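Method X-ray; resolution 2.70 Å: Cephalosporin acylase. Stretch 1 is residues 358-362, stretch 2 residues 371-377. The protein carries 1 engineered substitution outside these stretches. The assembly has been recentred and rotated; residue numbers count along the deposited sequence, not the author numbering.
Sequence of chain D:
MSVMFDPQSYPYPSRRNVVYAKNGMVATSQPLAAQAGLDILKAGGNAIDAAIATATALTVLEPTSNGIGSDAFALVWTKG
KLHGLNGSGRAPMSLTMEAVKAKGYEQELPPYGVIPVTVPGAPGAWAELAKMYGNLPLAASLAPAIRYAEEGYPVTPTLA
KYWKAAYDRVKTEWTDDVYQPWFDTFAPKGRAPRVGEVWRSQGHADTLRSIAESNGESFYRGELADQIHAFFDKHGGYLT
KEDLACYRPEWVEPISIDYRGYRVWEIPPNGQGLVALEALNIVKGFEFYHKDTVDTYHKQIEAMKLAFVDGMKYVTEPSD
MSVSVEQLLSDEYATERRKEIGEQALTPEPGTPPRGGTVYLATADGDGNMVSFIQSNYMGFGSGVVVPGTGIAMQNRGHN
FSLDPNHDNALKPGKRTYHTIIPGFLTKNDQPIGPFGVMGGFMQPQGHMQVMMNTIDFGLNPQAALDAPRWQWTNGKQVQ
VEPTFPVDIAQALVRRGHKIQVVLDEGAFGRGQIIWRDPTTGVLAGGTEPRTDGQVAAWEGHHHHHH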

# COMPACT_ATOMS: atom_id res chain seq x y z
N THR D 358 23.54 19.42 -7.67
CA THR D 358 22.79 20.68 -7.66
C THR D 358 22.13 20.89 -6.29
O THR D 358 21.72 19.93 -5.64
CB THR D 358 21.71 20.69 -8.77
OG1 THR D 358 22.31 20.35 -10.03
CG2 THR D 358 21.06 22.05 -8.90
N VAL D 359 22.05 22.13 -5.84
CA VAL D 359 21.29 22.45 -4.63
C VAL D 359 20.20 23.46 -4.93
O VAL D 359 20.45 24.51 -5.53
CB VAL D 359 22.19 22.92 -3.43
CG1 VAL D 359 22.99 21.77 -2.88
CG2 VAL D 359 23.12 24.06 -3.83
N TYR D 360 18.97 23.14 -4.55
CA TYR D 360 17.88 24.10 -4.66
C TYR D 360 17.45 24.60 -3.29
O TYR D 360 17.62 23.92 -2.27
CB TYR D 360 16.68 23.57 -5.48
CG TYR D 360 15.59 24.60 -5.57
CD1 TYR D 360 15.75 25.73 -6.37
CD2 TYR D 360 14.43 24.50 -4.81
CE1 TYR D 360 14.78 26.72 -6.42
CE2 TYR D 360 13.45 25.48 -4.85
CZ TYR D 360 13.64 26.59 -5.66
OH TYR D 360 12.68 27.58 -5.73
N LEU D 361 16.88 25.80 -3.28
CA LEU D 361 16.73 26.59 -2.08
C LEU D 361 15.57 27.55 -2.33
O LEU D 361 15.44 28.08 -3.45
CB LEU D 361 18.04 27.34 -1.87
CG LEU D 361 18.41 28.46 -0.92
CD1 LEU D 361 19.86 28.71 -1.19
CD2 LEU D 361 17.60 29.73 -1.15
N ALA D 362 14.74 27.77 -1.32
CA ALA D 362 13.69 28.78 -1.45
C ALA D 362 13.53 29.54 -0.15
O ALA D 362 13.50 28.94 0.92
CB ALA D 362 12.38 28.16 -1.86
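Stretch 2, residues 371-377: VSFIQSN

Residues 371-376 form an extended β-strand that runs antiparallel to strand 359-362, with the two N-to-C directions 165° apart and the axes approaching to 4.9 Å. The register pairs Val359 with Gln375, Tyr360 with Ile374, Leu361 with Phe373 and Ala362 with Ser372. At the first pair, Val359 N donates to Gln375 O (3.0 Å) and Gln375 N to Val359 O (3.2 Å). Further along, Phe373 N donates to Leu361 O at 3.1 Å. The non-hydrogen-bonded pair Tyr360/Ile374 lies between these positions and Ala362/Ser372 beyond Leu361/Phe373, where Ala362 CA approaches Val371 O to 3.4 Å in a CA-H...O contact.

Side chains alternate across the sheet. Tyr360, Ala362, Ser372 and Ile374 share one face. Tyr360 adopts the t rotamer, with chi2 at 72°, and its ring extends along the neighbouring strand, so that its end comes nearer to stretch 2 than its CA-to-CB bond would suggest. Ile374 CB lies at the ring edge, 3.8 Å from Tyr360 CD1, and at the far end Tyr360 OH donates to Ser372 OG at 2.7 Å, although the hydroxyl position is less certain because of a close neighbour elsewhere in the model. Ser372, also t, thereby meets the phenol with its OG. Ile374 is t at both chi1 and chi2; its CG1 packs 3.6 Å from Thr358 CG2.

The opposite face carries Val359, Leu361, Phe373 and Gln375. Leu361 (t, t) places CD2 3.7 Å from Phe373 CB, whereas the t rotamer of Phe373 leads its ring away from stretch 1. The p value of Gln375 chi1 places the aliphatic CG 3.7 Å from Val359 CG2; with chi2 at t the chain continues to a side-chain amide that is hydrogen-bonded elsewhere in the structure. Beyond these pairs, Thr358 (m) and Ser376 (t) join through a weak OG1-OG hydrogen bond of 3.2 Å.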

# COMPACT_ATOMS: atom_id res chain seq x y z
N VAL D 371 12.59 34.42 -2.85
CA VAL D 371 13.61 34.01 -3.82
C VAL D 371 13.66 32.52 -4.14
O VAL D 371 13.56 31.67 -3.25
CB VAL D 371 15.04 34.61 -3.53
CG1 VAL D 371 15.18 35.02 -2.08
CG2 VAL D 371 16.18 33.66 -3.97
N SER D 372 13.80 32.23 -5.43
CA SER D 372 14.12 30.92 -5.95
C SER D 372 15.60 30.94 -6.32
O SER D 372 16.01 31.65 -7.23
CB SER D 372 13.29 30.68 -7.21
OG SER D 372 13.41 29.35 -7.70
N PHE D 373 16.42 30.16 -5.60
CA PHE D 373 17.86 30.15 -5.81
C PHE D 373 18.35 28.75 -6.06
O PHE D 373 17.93 27.82 -5.37
CB PHE D 373 18.61 30.69 -4.59
CG PHE D 373 20.07 30.96 -4.84
CD1 PHE D 373 20.49 32.21 -5.28
CD2 PHE D 373 21.02 29.96 -4.66
CE1 PHE D 373 21.85 32.46 -5.52
CE2 PHE D 373 22.38 30.20 -4.90
CZ PHE D 373 22.79 31.45 -5.32
N ILE D 374 19.27 28.60 -7.00
CA ILE D 374 19.82 27.31 -7.32
C ILE D 374 21.29 27.44 -7.78
O ILE D 374 21.63 28.37 -8.52
CB ILE D 374 18.91 26.63 -8.37
CG1 ILE D 374 19.30 25.18 -8.62
CG2 ILE D 374 18.87 27.44 -9.63
CD1 ILE D 374 18.17 24.38 -9.20
N GLN D 375 22.16 26.54 -7.32
CA GLN D 375 23.56 26.52 -7.80
C GLN D 375 24.10 25.11 -7.92
O GLN D 375 23.67 24.22 -7.20
CB GLN D 375 24.49 27.41 -6.95
CG GLN D 375 24.76 26.92 -5.55
CD GLN D 375 25.56 27.87 -4.72
OE1 GLN D 375 25.49 29.08 -4.89
NE2 GLN D 375 26.33 27.33 -3.79
N SER D 376 25.06 24.91 -8.83
CA SER D 376 25.62 23.58 -9.08
C SER D 376 27.03 23.58 -9.67
O SER D 376 27.44 24.52 -10.35
CB SER D 376 24.67 22.80 -10.00
OG SER D 376 25.24 21.59 -10.47
N ASN D 377 27.76 22.50 -9.39
CA ASN D 377 29.01 22.18 -10.06
C ASN D 377 28.79 21.27 -11.27
O ASN D 377 29.72 20.63 -11.75
CB ASN D 377 29.96 21.52 -9.07
CG ASN D 377 30.96 22.49 -8.49
OD1 ASN D 377 30.84 23.69 -8.69
ND2 ASN D 377 31.97 21.97 -7.77